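PDB 4OUA: proteolytically activated form of PPO4 Tyrosinase from Agaricus bisporus var. bisporus H97, which oxidises monophenols and o-diphenols to reactive o-quinones at a pair of copper ions, probably as the initial step of melanin synthesis. Local coordinates for residues A[165-170]-A[186-191]; A[291-297]-A[365-370]. All coordinates share one frame; numbering follows the deposited sequence.

Contact 1: A[165-170]-A[186-191]; sequences ILRYSF and WKTTVR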
ATOM      1  N   ILE A 165      10.349  -9.479  -2.858  1.00 34.58           N
ATOM      2  CA  ILE A 165       9.614  -8.310  -3.329  1.00 34.43           C
ATOM      3  C   ILE A 165       9.015  -8.531  -4.716  1.00 31.99           C
ATOM      4  O   ILE A 165       7.992  -7.939  -5.059  1.00 34.19           O
ATOM      5  CB  ILE A 165      10.518  -7.059  -3.360  1.00 28.76           C
ATOM      6  CG1 ILE A 165      11.064  -6.765  -1.962  1.00 30.90           C
ATOM      7  CG2 ILE A 165       9.759  -5.859  -3.895  1.00 27.95           C
ATOM      8  CD1 ILE A 165      11.919  -5.520  -1.889  1.00 32.21           C
ATOM      9  N   LEU A 166       9.651  -9.389  -5.509  1.00 30.32           N
ATOM     10  CA  LEU A 166       9.194  -9.649  -6.870  1.00 32.89           C
ATOM     11  C   LEU A 166       7.815 -10.306  -6.913  1.00 33.99           C
ATOM     12  O   LEU A 166       6.945  -9.891  -7.675  1.00 33.24           O
ATOM     13  CB  LEU A 166      10.202 -10.526  -7.615  1.00 26.75           C
ATOM     14  CG  LEU A 166      11.558  -9.897  -7.939  1.00 30.51           C
ATOM     15  CD1 LEU A 166      12.360 -10.804  -8.854  1.00 30.11           C
ATOM     16  CD2 LEU A 166      11.384  -8.524  -8.565  1.00 29.96           C
ATOM     17  N   ARG A 167       7.616 -11.329  -6.089  1.00 35.22           N
ATOM     18  CA  ARG A 167       6.391 -12.113  -6.153  1.00 33.90           C
ATOM     19  C   ARG A 167       6.115 -12.855  -4.851  1.00 37.47           C
ATOM     20  O   ARG A 167       7.032 -13.134  -4.081  1.00 40.84           O
ATOM     21  CB  ARG A 167       6.477 -13.116  -7.305  1.00 38.17           C
ATOM     22  CG  ARG A 167       7.587 -14.144  -7.122  1.00 31.41           C
ATOM     23  CD  ARG A 167       7.802 -14.979  -8.370  1.00 23.86           C
ATOM     24  NE  ARG A 167       8.251 -14.174  -9.502  1.00 33.81           N
ATOM     25  CZ  ARG A 167       9.522 -13.887  -9.763  1.00 33.62           C
ATOM     26  NH1 ARG A 167      10.484 -14.332  -8.964  1.00 27.49           N
ATOM     27  NH2 ARG A 167       9.834 -13.150 -10.821  1.00 38.78           N
ATOM     28  N   TYR A 168       4.846 -13.170  -4.612  1.00 33.80           N
ATOM     29  CA  TYR A 168       4.474 -14.036  -3.499  1.00 30.64           C
ATOM     30  C   TYR A 168       4.153 -15.436  -4.007  1.00 36.93           C
ATOM     31  O   TYR A 168       3.492 -15.597  -5.034  1.00 37.09           O
ATOM     32  CB  TYR A 168       3.275 -13.473  -2.734  1.00 30.79           C
ATOM     33  CG  TYR A 168       2.687 -14.450  -1.742  1.00 31.68           C
ATOM     34  CD1 TYR A 168       3.381 -14.802  -0.591  1.00 34.04           C
ATOM     35  CD2 TYR A 168       1.443 -15.026  -1.957  1.00 32.44           C
ATOM     36  CE1 TYR A 168       2.852 -15.699   0.319  1.00 29.66           C
ATOM     37  CE2 TYR A 168       0.905 -15.924  -1.052  1.00 32.33           C
ATOM     38  CZ  TYR A 168       1.613 -16.256   0.085  1.00 33.23           C
ATOM     39  OH  TYR A 168       1.083 -17.148   0.988  1.00 35.37           O
ATOM     40  N   SER A 169       4.626 -16.447  -3.286  1.00 31.10           N
ATOM     41  CA  SER A 169       4.345 -17.830  -3.645  1.00 34.45           C
ATOM     42  C   SER A 169       3.226 -18.385  -2.774  1.00 36.49           C
ATOM     43  O   SER A 169       3.379 -18.505  -1.561  1.00 38.45           O
ATOM     44  CB  SER A 169       5.601 -18.693  -3.506  1.00 39.01           C
ATOM     45  OG  SER A 169       6.646 -18.222  -4.341  1.00 38.24           O
ATOM     46  N   PHE A 170       2.098 -18.714  -3.396  1.00 36.45           N
ATOM     47  CA  PHE A 170       0.970 -19.283  -2.670  1.00 35.61           C
ATOM     48  C   PHE A 170       1.306 -20.678  -2.150  1.00 43.33           C
ATOM     49  O   PHE A 170       1.939 -21.475  -2.844  1.00 40.73           O
ATOM     50  CB  PHE A 170      -0.275 -19.336  -3.556  1.00 34.70           C
ATOM     51  CG  PHE A 170      -0.843 -17.985  -3.891  1.00 40.04           C
ATOM     52  CD1 PHE A 170      -0.423 -17.299  -5.019  1.00 41.81           C
ATOM     53  CD2 PHE A 170      -1.801 -17.402  -3.078  1.00 39.28           C
ATOM     54  CE1 PHE A 170      -0.945 -16.057  -5.328  1.00 39.86           C
ATOM     55  CE2 PHE A 170      -2.328 -16.160  -3.381  1.00 35.20           C
ATOM     56  CZ  PHE A 170      -1.899 -15.486  -4.507  1.00 34.69           C
ATOM     57  N   TRP A 186      -1.952 -20.433 -11.392  1.00 57.20           N
ATOM     58  CA  TRP A 186      -0.773 -19.595 -11.189  1.00 46.73           C
ATOM     59  C   TRP A 186      -0.175 -19.822  -9.806  1.00 43.52           C
ATOM     60  O   TRP A 186      -0.740 -19.405  -8.796  1.00 44.23           O
ATOM     61  CB  TRP A 186      -1.117 -18.116 -11.382  1.00 39.85           C
ATOM     62  CG  TRP A 186      -0.723 -17.585 -12.730  1.00 49.19           C
ATOM     63  CD1 TRP A 186       0.279 -18.049 -13.533  1.00 46.27           C
ATOM     64  CD2 TRP A 186      -1.329 -16.495 -13.437  1.00 51.09           C
ATOM     65  NE1 TRP A 186       0.337 -17.313 -14.693  1.00 38.22           N
ATOM     66  CE2 TRP A 186      -0.641 -16.353 -14.659  1.00 41.88           C
ATOM     67  CE3 TRP A 186      -2.386 -15.624 -13.154  1.00 42.15           C
ATOM     68  CZ2 TRP A 186      -0.973 -15.377 -15.595  1.00 44.85           C
ATOM     69  CZ3 TRP A 186      -2.715 -14.656 -14.086  1.00 49.45           C
ATOM     70  CH2 TRP A 186      -2.011 -14.540 -15.291  1.00 48.81           C
ATOM     71  N   LYS A 187       0.976 -20.484  -9.773  1.00 45.48           N
ATOM     72  CA  LYS A 187       1.618 -20.853  -8.518  1.00 46.51           C
ATOM     73  C   LYS A 187       2.075 -19.623  -7.737  1.00 45.21           C
ATOM     74  O   LYS A 187       1.939 -19.569  -6.515  1.00 50.04           O
ATOM     75  CB  LYS A 187       2.799 -21.789  -8.789  1.00 48.10           C
ATOM     76  CG  LYS A 187       2.442 -22.979  -9.674  1.00 47.17           C
ATOM     77  CD  LYS A 187       3.596 -23.962  -9.797  1.00 46.72           C
ATOM     78  CE  LYS A 187       3.875 -24.663  -8.475  1.00 46.51           C
ATOM     79  NZ  LYS A 187       2.747 -25.542  -8.057  1.00 49.92           N
ATOM     80  N   THR A 188       2.615 -18.636  -8.443  1.00 37.70           N
ATOM     81  CA  THR A 188       3.019 -17.389  -7.805  1.00 41.33           C
ATOM     82  C   THR A 188       2.310 -16.211  -8.456  1.00 36.68           C
ATOM     83  O   THR A 188       1.718 -16.348  -9.525  1.00 47.20           O
ATOM     84  CB  THR A 188       4.546 -17.167  -7.885  1.00 37.10           C
ATOM     85  OG1 THR A 188       4.896 -16.660  -9.180  1.00 35.17           O
ATOM     86  CG2 THR A 188       5.295 -18.468  -7.629  1.00 32.79           C
ATOM     87  N   THR A 189       2.365 -15.056  -7.803  1.00 39.12           N
ATOM     88  CA  THR A 189       1.846 -13.827  -8.393  1.00 40.57           C
ATOM     89  C   THR A 189       2.652 -13.444  -9.636  1.00 40.04           C
ATOM     90  O   THR A 189       3.856 -13.689  -9.708  1.00 38.74           O
ATOM     91  CB  THR A 189       1.862 -12.669  -7.381  1.00 37.46           C
ATOM     92  OG1 THR A 189       3.196 -12.462  -6.901  1.00 37.17           O
ATOM     93  CG2 THR A 189       0.951 -12.990  -6.201  1.00 33.86           C
ATOM     94  N   VAL A 190       1.983 -12.853 -10.621  1.00 38.39           N
ATOM     95  CA  VAL A 190       2.633 -12.549 -11.891  1.00 41.59           C
ATOM     96  C   VAL A 190       2.411 -11.110 -12.347  1.00 36.27           C
ATOM     97  O   VAL A 190       1.309 -10.573 -12.234  1.00 38.42           O
ATOM     98  CB  VAL A 190       2.150 -13.500 -12.996  1.00 39.89           C
ATOM     99  CG1 VAL A 190       2.558 -12.975 -14.360  1.00 41.91           C
ATOM    100  CG2 VAL A 190       2.713 -14.894 -12.767  1.00 37.26           C
ATOM    101  N   ARG A 191       3.470 -10.497 -12.869  1.00 34.14           N
ATOM    102  CA  ARG A 191       3.410  -9.126 -13.365  1.00 37.78           C
ATOM    103  C   ARG A 191       3.522  -9.070 -14.887  1.00 45.91           C
ATOM    104  O   ARG A 191       4.462  -9.616 -15.467  1.00 47.03           O
ATOM    105  CB  ARG A 191       4.520  -8.281 -12.737  1.00 34.82           C
ATOM    106  CG  ARG A 191       4.408  -8.119 -11.233  1.00 41.81           C
ATOM    107  CD  ARG A 191       5.625  -7.406 -10.666  1.00 37.46           C
ATOM    108  NE  ARG A 191       5.618  -7.401  -9.206  1.00 35.44           N
ATOM    109  CZ  ARG A 191       6.637  -6.997  -8.454  1.00 35.34           C
ATOM    110  NH1 ARG A 191       7.755  -6.563  -9.021  1.00 36.97           N
ATOM    111  NH2 ARG A 191       6.539  -7.031  -7.132  1.00 34.36           N
TER
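Thr189 meets Tyr168 through two hydrogen bonds that run in opposite directions. Its OG1 accepts a hydrogen bond from Tyr168 N at 2.9 Å, and its own N gives to Tyr168 O at 3.0 Å, lying in the carbonyl plane. With chi1 at 58°, OG1 sits between the backbone N and the carbonyl carbon of Thr189, which sets it facing Tyr168 N, while CG2 touches Phe170 CE1 at 3.7 Å, the two side chains crossing at about a right angle. Two residues on, Phe170 N donates to Lys187 O over 3.2 Å, and the same oxygen lies at the edge of the Phe170 ring. Thr188 OG1 turns back on its own segment, to Thr189 O, from well above that carbonyl plane.

At the other end the extended Arg191 carries its guanidinium to the carbonyls of Ile165 and Leu166. NH2 makes a weak bond to Ile165 O (2.7 Å, 119°), whereas Leu166 O stands over one face of the group; its strongest polar partner is Asp275, in a salt bridge to NH2, and NH1 is hydrogen-bonded to Ile143 O. A methionine here would probably leave Asp275 without its countercharge and Ile143 O without its donor. Arg167 points its charge at Glu199 instead. The whole is an irregular antiparallel pairing of two loop segments, with a single beta bridge between Ser169 and Thr188, within the central domain of a tyrosinase.

Contact 2: A[291-297]-A[365-370]; sequences LWQALYP and VRDYIN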
ATOM      1  N   LEU A 291       0.144  14.841   1.190  1.00 34.97           N
ATOM      2  CA  LEU A 291       0.519  16.037   0.441  1.00 33.57           C
ATOM      3  C   LEU A 291      -0.706  16.880   0.105  1.00 33.44           C
ATOM      4  O   LEU A 291      -0.685  18.105   0.232  1.00 31.30           O
ATOM      5  CB  LEU A 291       1.260  15.661  -0.842  1.00 26.06           C
ATOM      6  CG  LEU A 291       2.690  15.142  -0.691  1.00 29.10           C
ATOM      7  CD1 LEU A 291       3.299  14.856  -2.054  1.00 28.87           C
ATOM      8  CD2 LEU A 291       3.542  16.136   0.078  1.00 26.93           C
ATOM      9  N   TRP A 292      -1.768  16.211  -0.327  1.00 35.11           N
ATOM     10  CA  TRP A 292      -3.018  16.880  -0.662  1.00 34.19           C
ATOM     11  C   TRP A 292      -3.605  17.580   0.559  1.00 36.18           C
ATOM     12  O   TRP A 292      -4.157  18.675   0.448  1.00 42.01           O
ATOM     13  CB  TRP A 292      -4.017  15.876  -1.239  1.00 33.32           C
ATOM     14  CG  TRP A 292      -5.385  16.434  -1.446  1.00 31.93           C
ATOM     15  CD1 TRP A 292      -5.852  17.072  -2.558  1.00 32.34           C
ATOM     16  CD2 TRP A 292      -6.474  16.397  -0.517  1.00 35.31           C
ATOM     17  NE1 TRP A 292      -7.165  17.437  -2.377  1.00 29.92           N
ATOM     18  CE2 TRP A 292      -7.570  17.035  -1.134  1.00 33.39           C
ATOM     19  CE3 TRP A 292      -6.628  15.888   0.776  1.00 32.68           C
ATOM     20  CZ2 TRP A 292      -8.802  17.177  -0.499  1.00 37.21           C
ATOM     21  CZ3 TRP A 292      -7.853  16.030   1.402  1.00 35.62           C
ATOM     22  CH2 TRP A 292      -8.923  16.669   0.765  1.00 39.31           C
ATOM     23  N   GLN A 293      -3.479  16.946   1.722  1.00 33.30           N
ATOM     24  CA  GLN A 293      -3.942  17.539   2.973  1.00 37.86           C
ATOM     25  C   GLN A 293      -3.233  18.859   3.253  1.00 32.67           C
ATOM     26  O   GLN A 293      -3.817  19.777   3.828  1.00 32.78           O
ATOM     27  CB  GLN A 293      -3.726  16.577   4.145  1.00 32.97           C
ATOM     28  CG  GLN A 293      -4.624  15.353   4.138  1.00 28.68           C
ATOM     29  CD  GLN A 293      -4.297  14.393   5.264  1.00 45.71           C
ATOM     30  OE1 GLN A 293      -4.096  13.198   5.040  1.00 47.86           O
ATOM     31  NE2 GLN A 293      -4.237  14.912   6.486  1.00 42.81           N
ATOM     32  N   ALA A 294      -1.973  18.947   2.844  1.00 24.48           N
ATOM     33  CA  ALA A 294      -1.185  20.155   3.051  1.00 23.54           C
ATOM     34  C   ALA A 294      -1.722  21.308   2.208  1.00 35.19           C
ATOM     35  O   ALA A 294      -1.682  22.465   2.627  1.00 40.35           O
ATOM     36  CB  ALA A 294       0.276  19.894   2.727  1.00 26.76           C
ATOM     37  N   LEU A 295      -2.227  20.987   1.023  1.00 37.12           N
ATOM     38  CA  LEU A 295      -2.768  22.001   0.124  1.00 42.26           C
ATOM     39  C   LEU A 295      -4.213  22.344   0.471  1.00 38.76           C
ATOM     40  O   LEU A 295      -4.623  23.499   0.370  1.00 42.28           O
ATOM     41  CB  LEU A 295      -2.680  21.535  -1.332  1.00 38.41           C
ATOM     42  CG  LEU A 295      -1.281  21.289  -1.899  1.00 37.19           C
ATOM     43  CD1 LEU A 295      -1.363  20.906  -3.369  1.00 33.74           C
ATOM     44  CD2 LEU A 295      -0.392  22.510  -1.709  1.00 33.66           C
ATOM     45  N   TYR A 296      -4.978  21.337   0.881  1.00 34.34           N
ATOM     46  CA  TYR A 296      -6.399  21.522   1.153  1.00 33.57           C
ATOM     47  C   TYR A 296      -6.775  21.173   2.590  1.00 35.32           C
ATOM     48  O   TYR A 296      -7.541  20.239   2.820  1.00 35.30           O
ATOM     49  CB  TYR A 296      -7.237  20.680   0.190  1.00 31.86           C
ATOM     50  CG  TYR A 296      -7.134  21.115  -1.253  1.00 34.14           C
ATOM     51  CD1 TYR A 296      -7.903  22.165  -1.737  1.00 34.49           C
ATOM     52  CD2 TYR A 296      -6.276  20.471  -2.133  1.00 34.59           C
ATOM     53  CE1 TYR A 296      -7.815  22.565  -3.054  1.00 30.14           C
ATOM     54  CE2 TYR A 296      -6.181  20.865  -3.453  1.00 36.62           C
ATOM     55  CZ  TYR A 296      -6.953  21.913  -3.908  1.00 35.00           C
ATOM     56  OH  TYR A 296      -6.864  22.308  -5.224  1.00 35.51           O
ATOM     57  N   PRO A 297      -6.244  21.933   3.560  1.00 36.08           N
ATOM     58  CA  PRO A 297      -6.573  21.694   4.968  1.00 33.04           C
ATOM     59  C   PRO A 297      -8.043  21.978   5.257  1.00 37.98           C
ATOM     60  O   PRO A 297      -8.614  22.901   4.677  1.00 43.18           O
ATOM     61  CB  PRO A 297      -5.666  22.677   5.712  1.00 24.15           C
ATOM     62  CG  PRO A 297      -5.416  23.765   4.731  1.00 32.98           C
ATOM     63  CD  PRO A 297      -5.359  23.097   3.389  1.00 35.63           C
ATOM     64  N   VAL A 365       3.242  25.600   5.642  1.00 41.76           N
ATOM     65  CA  VAL A 365       3.282  24.246   5.110  1.00 36.10           C
ATOM     66  C   VAL A 365       2.644  24.179   3.726  1.00 37.90           C
ATOM     67  O   VAL A 365       3.176  23.538   2.819  1.00 38.68           O
ATOM     68  CB  VAL A 365       2.571  23.249   6.048  1.00 42.34           C
ATOM     69  CG1 VAL A 365       2.440  21.886   5.384  1.00 39.03           C
ATOM     70  CG2 VAL A 365       3.318  23.136   7.369  1.00 41.09           C
ATOM     71  N   ARG A 366       1.507  24.850   3.567  1.00 36.67           N
ATOM     72  CA  ARG A 366       0.787  24.844   2.298  1.00 36.94           C
ATOM     73  C   ARG A 366       1.610  25.478   1.180  1.00 40.61           C
ATOM     74  O   ARG A 366       1.482  25.100   0.016  1.00 38.46           O
ATOM     75  CB  ARG A 366      -0.554  25.568   2.439  1.00 38.40           C
ATOM     76  CG  ARG A 366      -1.329  25.697   1.134  1.00 46.67           C
ATOM     77  CD  ARG A 366      -2.782  26.081   1.380  1.00 56.53           C
ATOM     78  NE  ARG A 366      -2.914  27.360   2.074  1.00 63.34           N
ATOM     79  CZ  ARG A 366      -4.064  27.843   2.534  1.00 69.53           C
ATOM     80  NH1 ARG A 366      -5.185  27.150   2.382  1.00 69.50           N
ATOM     81  NH2 ARG A 366      -4.095  29.016   3.154  1.00 68.86           N
ATOM     82  N   ASP A 367       2.458  26.437   1.539  1.00 39.03           N
ATOM     83  CA  ASP A 367       3.300  27.109   0.559  1.00 36.07           C
ATOM     84  C   ASP A 367       4.543  26.284   0.246  1.00 41.98           C
ATOM     85  O   ASP A 367       5.003  26.249  -0.897  1.00 43.69           O
ATOM     86  CB  ASP A 367       3.700  28.499   1.055  1.00 42.85           C
ATOM     87  CG  ASP A 367       2.513  29.437   1.174  1.00 51.66           C
ATOM     88  OD1 ASP A 367       1.531  29.250   0.425  1.00 52.04           O
ATOM     89  OD2 ASP A 367       2.562  30.359   2.015  1.00 49.70           O
ATOM     90  N   TYR A 368       5.080  25.620   1.264  1.00 38.45           N
ATOM     91  CA  TYR A 368       6.253  24.771   1.090  1.00 33.24           C
ATOM     92  C   TYR A 368       5.916  23.544   0.252  1.00 35.35           C
ATOM     93  O   TYR A 368       6.629  23.206  -0.693  1.00 35.09           O
ATOM     94  CB  TYR A 368       6.813  24.342   2.445  1.00 35.02           C
ATOM     95  CG  TYR A 368       8.032  23.452   2.349  1.00 36.68           C
ATOM     96  CD1 TYR A 368       9.302  23.997   2.215  1.00 37.25           C
ATOM     97  CD2 TYR A 368       7.914  22.069   2.397  1.00 38.44           C
ATOM     98  CE1 TYR A 368      10.419  23.193   2.128  1.00 34.64           C
ATOM     99  CE2 TYR A 368       9.027  21.255   2.312  1.00 35.94           C
ATOM    100  CZ  TYR A 368      10.277  21.823   2.177  1.00 37.58           C
ATOM    101  OH  TYR A 368      11.393  21.022   2.090  1.00 34.31           O
ATOM    102  N   ILE A 369       4.822  22.881   0.609  1.00 34.57           N
ATOM    103  CA  ILE A 369       4.397  21.675  -0.087  1.00 33.51           C
ATOM    104  C   ILE A 369       3.983  21.981  -1.521  1.00 37.43           C
ATOM    105  O   ILE A 369       4.263  21.205  -2.436  1.00 38.79           O
ATOM    106  CB  ILE A 369       3.231  20.990   0.647  1.00 33.93           C
ATOM    107  CG1 ILE A 369       3.662  20.588   2.057  1.00 31.52           C
ATOM    108  CG2 ILE A 369       2.759  19.771  -0.125  1.00 35.66           C
ATOM    109  CD1 ILE A 369       4.855  19.659   2.080  1.00 34.04           C
ATOM    110  N   ASN A 370       3.319  23.117  -1.714  1.00 38.50           N
ATOM    111  CA  ASN A 370       2.896  23.534  -3.045  1.00 34.20           C
ATOM    112  C   ASN A 370       4.091  23.720  -3.975  1.00 31.04           C
ATOM    113  O   ASN A 370       4.071  23.270  -5.119  1.00 32.63           O
ATOM    114  CB  ASN A 370       2.083  24.826  -2.971  1.00 37.53           C
ATOM    115  CG  ASN A 370       1.351  25.126  -4.264  1.00 38.91           C
ATOM    116  OD1 ASN A 370       0.187  24.762  -4.428  1.00 39.34           O
ATOM    117  ND2 ASN A 370       2.033  25.787  -5.193  1.00 43.56           N
TER
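Helix 291-295 and helix 365-370 pass with their axes 8.6 Å apart at closest approach and run at 130° to each other, the backbones coming nearest at Leu295 and Arg366, whose CA atoms are 5.0 Å apart. The small side chain of Ala294 is consistent with this close approach: its CB points at the other helix and rests on Ile369 CG1 at 3.5 Å, with Val365 CG1 touching the same methyl. Ile369 uses both its branches. CG1 lies against Ala294, and CG2, anti to the backbone N, reaches Leu291 CD2 at 3.7 Å, the two side chains meeting at a slant.

Leu295 sends CD2 across the Asn370 side chain at about a right angle, touching both CB and OD1, the latter at 3.6 Å. Beside it, Arg366 lays its aliphatic part along the carbonyls at the end of helix 291-295. CB approaches Ala294 O to 3.3 Å, and CD comes equally near Leu295 O. A bend at chi3 (60°) then turns the guanidinium toward Pro297, whose CG is 4.1 Å from NH1. Leu295 O lies near the guanidinium plane, at its edge, but is not hydrogen-bonded to it; a long, weak ion pair with Asp363 engages NH2.

Phe354 adds to the apolar side by touching Ile369. The two segments are therefore joined by van der Waals contact between aliphatic groups and by a CA-H...O contact from Arg366 to Ala294 O, with the charged Arg366 at the exposed margin, so that fit of shapes, rather than directional bonding, probably dominates where these segments meet.

Overall arrangement
Contact 1 and contact 2 lie on opposite sides of the chain's centre, their own centres 37 Å apart and their nearest atoms about 22 Å apart, so neither touches the other. They follow in series along the chain. Contact 1 joins two parts of the long loop between strand 158-162 and helix 201-224, with Arg191 about 10 Å, side chain to side chain, from the copper ligand His254. Contact 2 comes later, bringing helix 362-377 onto the end of helix 277-295, which also carries the copper ligand His282. Contact 1 thus ties together a loop in the neighbourhood of the dicopper centre, while the other fastens a late helix to the helical framework away from the annotated sites.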